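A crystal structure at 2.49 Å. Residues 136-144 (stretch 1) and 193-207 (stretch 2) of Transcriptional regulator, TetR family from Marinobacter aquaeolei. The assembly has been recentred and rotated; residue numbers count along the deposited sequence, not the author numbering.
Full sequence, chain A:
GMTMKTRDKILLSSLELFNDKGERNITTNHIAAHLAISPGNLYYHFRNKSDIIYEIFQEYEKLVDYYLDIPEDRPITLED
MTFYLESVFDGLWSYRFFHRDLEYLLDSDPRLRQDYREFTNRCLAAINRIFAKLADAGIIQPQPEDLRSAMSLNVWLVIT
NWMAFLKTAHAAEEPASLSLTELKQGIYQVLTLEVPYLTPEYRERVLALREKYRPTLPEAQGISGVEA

Stretch 1, residues 136-144: DAGIIQPQP
Stretch 2 (193-207) LEVPYLTPEYRERVL

Stretch 1 leaves a helix and runs on as an extended segment. Gly138 is the first residue outside helical geometry; its phi/psi of 81/21 completes a Schellman motif, and that positive phi favours glycine. Ile139 follows at -86/-47, and Ile140 (-117/166), Gln141 (-79/138), Pro142 (-67/139) and Gln143 (-122/154) are extended, before Pro144 at -55/157 takes the N-cap position of the next helix. In stretch 2 a weakly bonded helical end at Leu193 and Glu194 gives way to a turn; Leu198 (-67/135) and Thr199 (-74/162) are extended, and a helix covers residues 200-207. Thr199 O accepts from Arg203 N at 3.0 Å.

The extended segments meet at a single beta bridge, with the CA atoms of Ile140 and Leu198 4.5 Å apart; the CA atoms of Ile139 and Tyr202 lie 5.7 Å apart. Two backbone hydrogen bonds flank the bridge: Gln141 N donates to Tyr197 O at 2.8 Å (148° at the hydrogen), and Thr199 N donates to Ile139 O at 3.3 Å, almost linear at 176°. Numbers rise on one side as they fall on the other, so the two segments run antiparallel here. Ile140 CA also approaches Tyr197 O at 3.4 Å, a CA-H...O contact.

Thr199, with chi1 p, adds a third hydrogen bond beside the bridge through its side chain: OG1 donates to Gly138 O at 2.6 Å. Thr199 CG2 lies 3.6 Å from Ile140 C and 3.9 Å from Gln141 CG, so threonine supplies both a hydroxyl for the carbonyl and a methyl to pack on the backbone and the aliphatic part of the mt Gln141 side chain.

Buried Ile139 (mt) sets CG1 over one face of the Tyr202 ring, 3.7 Å from its centroid and 4° off the normal, a CH-pi contact. Tyr202 (chi1 m, chi2 87°) points toward stretch 1 and offers a broad surface; its CD1 lies 3.3 Å from Gly138 O. The branched Ile139 also reaches Val206, CG2 to CG2 at 4.1 Å; Val206, chi1 t, is compact and buried on the helix.

Ile140 (pt) points away overall at CB, yet its CG2 meets CD2 of Leu198 (mt) at 4.3 Å, and its CD1 lies 3.7 Å from OE1 of buried Glu194 (mm). Tyr197 (chi1 m, chi2 -66°) is buried too, with 78 Å² covered by stretch 1: its backbone carbonyl serves the bridge, while its large ring gives Gln143 a surface to lie against. Gln143 (mm) points toward stretch 2 and brings NE2 to 3.3 Å from Tyr197 CD1, its polar end resting obliquely by the ring. In all, 589 Å² is buried, counting both sides.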

# COMPACT_ATOMS: atom_id res chain seq x y z
N ASP A 136 21.64 -12.50 14.70
CA ASP A 136 22.96 -12.50 15.36
C ASP A 136 22.90 -12.14 16.84
O ASP A 136 23.64 -12.70 17.64
CB ASP A 136 23.95 -11.55 14.65
CG ASP A 136 24.23 -11.95 13.19
OD1 ASP A 136 24.42 -13.15 12.92
OD2 ASP A 136 24.28 -11.05 12.32
N ALA A 137 22.02 -11.20 17.19
CA ALA A 137 21.80 -10.79 18.59
C ALA A 137 20.95 -11.79 19.41
O ALA A 137 20.85 -11.63 20.62
CB ALA A 137 21.17 -9.39 18.64
N GLY A 138 20.33 -12.79 18.76
CA GLY A 138 19.49 -13.78 19.43
C GLY A 138 18.06 -13.33 19.72
O GLY A 138 17.39 -13.92 20.56
N ILE A 139 17.60 -12.31 18.99
CA ILE A 139 16.26 -11.74 19.17
C ILE A 139 15.22 -12.52 18.36
O ILE A 139 14.15 -12.84 18.88
CB ILE A 139 16.23 -10.23 18.85
CG1 ILE A 139 17.24 -9.49 19.76
CG2 ILE A 139 14.83 -9.68 19.05
CD1 ILE A 139 17.37 -8.01 19.51
N ILE A 140 15.53 -12.80 17.09
CA ILE A 140 14.67 -13.65 16.26
C ILE A 140 15.47 -14.89 15.87
O ILE A 140 16.69 -14.93 16.02
CB ILE A 140 14.08 -12.93 14.99
CG1 ILE A 140 15.13 -12.65 13.89
CG2 ILE A 140 13.38 -11.64 15.39
CD1 ILE A 140 14.54 -12.04 12.64
N GLN A 141 14.75 -15.88 15.36
CA GLN A 141 15.36 -17.13 14.89
C GLN A 141 15.96 -16.86 13.50
O GLN A 141 15.32 -16.18 12.70
CB GLN A 141 14.33 -18.26 14.88
CG GLN A 141 13.91 -18.63 16.31
CD GLN A 141 12.72 -19.59 16.42
OE1 GLN A 141 12.07 -19.94 15.42
NE2 GLN A 141 12.43 -20.00 17.64
N PRO A 142 17.17 -17.37 13.21
CA PRO A 142 17.78 -17.10 11.90
C PRO A 142 16.98 -17.80 10.82
O PRO A 142 16.54 -18.93 11.03
CB PRO A 142 19.18 -17.72 12.03
CG PRO A 142 18.99 -18.86 12.97
CD PRO A 142 17.89 -18.45 13.93
N GLN A 143 16.77 -17.13 9.69
CA GLN A 143 15.96 -17.69 8.59
C GLN A 143 16.72 -17.81 7.26
O GLN A 143 17.65 -17.04 7.02
CB GLN A 143 14.67 -16.87 8.44
CG GLN A 143 13.69 -16.95 9.65
CD GLN A 143 13.22 -18.40 9.99
OE1 GLN A 143 13.11 -19.28 9.11
NE2 GLN A 143 12.94 -18.64 11.27
N PRO A 144 16.31 -18.77 6.37
CA PRO A 144 16.94 -18.93 5.04
C PRO A 144 16.94 -17.64 4.22
O PRO A 144 16.10 -16.77 4.46
CB PRO A 144 16.08 -20.00 4.36
CG PRO A 144 15.51 -20.81 5.47
CD PRO A 144 15.30 -19.84 6.60
N LEU A 193 4.45 -9.34 12.15
CA LEU A 193 5.15 -10.18 11.17
C LEU A 193 6.21 -11.08 11.81
O LEU A 193 6.36 -12.21 11.39
CB LEU A 193 5.81 -9.36 10.05
CG LEU A 193 4.91 -8.49 9.20
CD1 LEU A 193 5.77 -7.59 8.29
CD2 LEU A 193 3.94 -9.36 8.40
N GLU A 194 6.90 -10.58 12.83
CA GLU A 194 7.98 -11.33 13.49
C GLU A 194 7.59 -12.00 14.82
O GLU A 194 8.47 -12.60 15.43
CB GLU A 194 9.23 -10.46 13.65
CG GLU A 194 9.77 -9.85 12.31
CD GLU A 194 10.22 -10.88 11.24
OE1 GLU A 194 10.97 -11.85 11.58
OE2 GLU A 194 9.86 -10.70 10.04
N VAL A 195 6.31 -11.95 15.23
CA VAL A 195 5.81 -12.65 16.44
C VAL A 195 6.18 -14.15 16.56
O VAL A 195 6.73 -14.55 17.58
CB VAL A 195 4.25 -12.49 16.63
CG1 VAL A 195 3.64 -13.59 17.59
CG2 VAL A 195 3.91 -11.08 17.12
N PRO A 196 5.86 -14.98 15.54
CA PRO A 196 6.19 -16.42 15.65
C PRO A 196 7.68 -16.78 15.54
O PRO A 196 8.04 -17.90 15.92
CB PRO A 196 5.40 -17.04 14.51
CG PRO A 196 5.36 -15.99 13.49
CD PRO A 196 5.27 -14.68 14.22
N TYR A 197 8.53 -15.88 15.03
CA TYR A 197 9.98 -16.11 14.93
C TYR A 197 10.79 -15.63 16.16
O TYR A 197 12.03 -15.77 16.18
CB TYR A 197 10.56 -15.46 13.67
CG TYR A 197 9.91 -15.93 12.38
CD1 TYR A 197 10.04 -17.26 11.94
CD2 TYR A 197 9.18 -15.03 11.58
CE1 TYR A 197 9.43 -17.70 10.74
CE2 TYR A 197 8.58 -15.45 10.38
CZ TYR A 197 8.71 -16.78 9.96
OH TYR A 197 8.12 -17.18 8.78
N LEU A 198 10.12 -15.08 17.18
CA LEU A 198 10.81 -14.63 18.39
C LEU A 198 11.40 -15.83 19.15
O LEU A 198 10.73 -16.86 19.30
CB LEU A 198 9.88 -13.83 19.30
CG LEU A 198 9.31 -12.51 18.76
CD1 LEU A 198 8.31 -11.93 19.71
CD2 LEU A 198 10.38 -11.47 18.48
N THR A 199 12.66 -15.69 19.58
CA THR A 199 13.37 -16.71 20.38
C THR A 199 12.83 -16.73 21.82
O THR A 199 12.20 -15.75 22.26
CB THR A 199 14.89 -16.42 20.49
OG1 THR A 199 15.10 -15.13 21.09
CG2 THR A 199 15.57 -16.46 19.13
N PRO A 200 13.09 -17.83 22.56
CA PRO A 200 12.67 -17.87 23.97
C PRO A 200 13.20 -16.69 24.82
O PRO A 200 12.41 -16.12 25.57
CB PRO A 200 13.21 -19.22 24.45
CG PRO A 200 13.12 -20.08 23.21
CD PRO A 200 13.51 -19.18 22.09
N GLU A 201 14.48 -16.32 24.66
CA GLU A 201 15.11 -15.18 25.37
C GLU A 201 14.29 -13.86 25.36
O GLU A 201 14.11 -13.21 26.40
CB GLU A 201 16.46 -14.79 24.76
CG GLU A 201 17.66 -15.69 24.99
CD GLU A 201 18.99 -14.89 24.94
OE1 GLU A 201 19.27 -14.11 25.88
OE2 GLU A 201 19.76 -15.04 23.96
N TYR A 202 13.83 -13.50 24.16
CA TYR A 202 13.18 -12.20 23.90
C TYR A 202 11.66 -12.16 23.70
O TYR A 202 11.10 -11.05 23.68
CB TYR A 202 13.88 -11.54 22.69
CG TYR A 202 15.27 -11.02 23.00
CD1 TYR A 202 16.39 -11.86 22.88
CD2 TYR A 202 15.50 -9.69 23.40
CE1 TYR A 202 17.71 -11.39 23.15
CE2 TYR A 202 16.83 -9.21 23.68
CZ TYR A 202 17.92 -10.08 23.55
OH TYR A 202 19.22 -9.68 23.81
N ARG A 203 10.99 -13.32 23.56
CA ARG A 203 9.51 -13.37 23.32
C ARG A 203 8.75 -12.43 24.30
O ARG A 203 7.95 -11.60 23.85
CB ARG A 203 8.97 -14.83 23.35
CG ARG A 203 7.51 -15.05 22.84
CD ARG A 203 7.08 -16.53 22.84
N GLU A 204 9.10 -12.50 25.60
CA GLU A 204 8.47 -11.69 26.68
C GLU A 204 8.49 -10.17 26.42
O GLU A 204 7.44 -9.52 26.41
CB GLU A 204 9.13 -12.00 28.04
N ARG A 205 9.69 -9.64 26.15
CA ARG A 205 9.89 -8.19 25.92
C ARG A 205 9.37 -7.66 24.57
O ARG A 205 8.73 -6.61 24.53
CB ARG A 205 11.37 -7.78 26.08
CG ARG A 205 11.83 -7.66 27.51
CD ARG A 205 13.36 -7.56 27.59
NE ARG A 205 14.01 -8.86 27.35
CZ ARG A 205 15.33 -9.06 27.22
NH1 ARG A 205 16.20 -8.04 27.27
NH2 ARG A 205 15.79 -10.30 27.02
N VAL A 206 9.68 -8.37 23.48
CA VAL A 206 9.23 -7.92 22.14
C VAL A 206 7.69 -7.87 22.08
O VAL A 206 7.15 -6.91 21.53
CB VAL A 206 9.82 -8.74 20.97
CG1 VAL A 206 9.39 -8.14 19.64
CG2 VAL A 206 11.34 -8.77 21.03
N LEU A 207 7.00 -8.87 22.63
CA LEU A 207 5.51 -8.82 22.75
C LEU A 207 5.06 -7.66 23.65
O LEU A 207 4.06 -7.00 23.36
CB LEU A 207 4.92 -10.11 23.30
CG LEU A 207 4.64 -11.29 22.37
CD1 LEU A 207 5.69 -11.46 21.30
CD2 LEU A 207 4.48 -12.57 23.22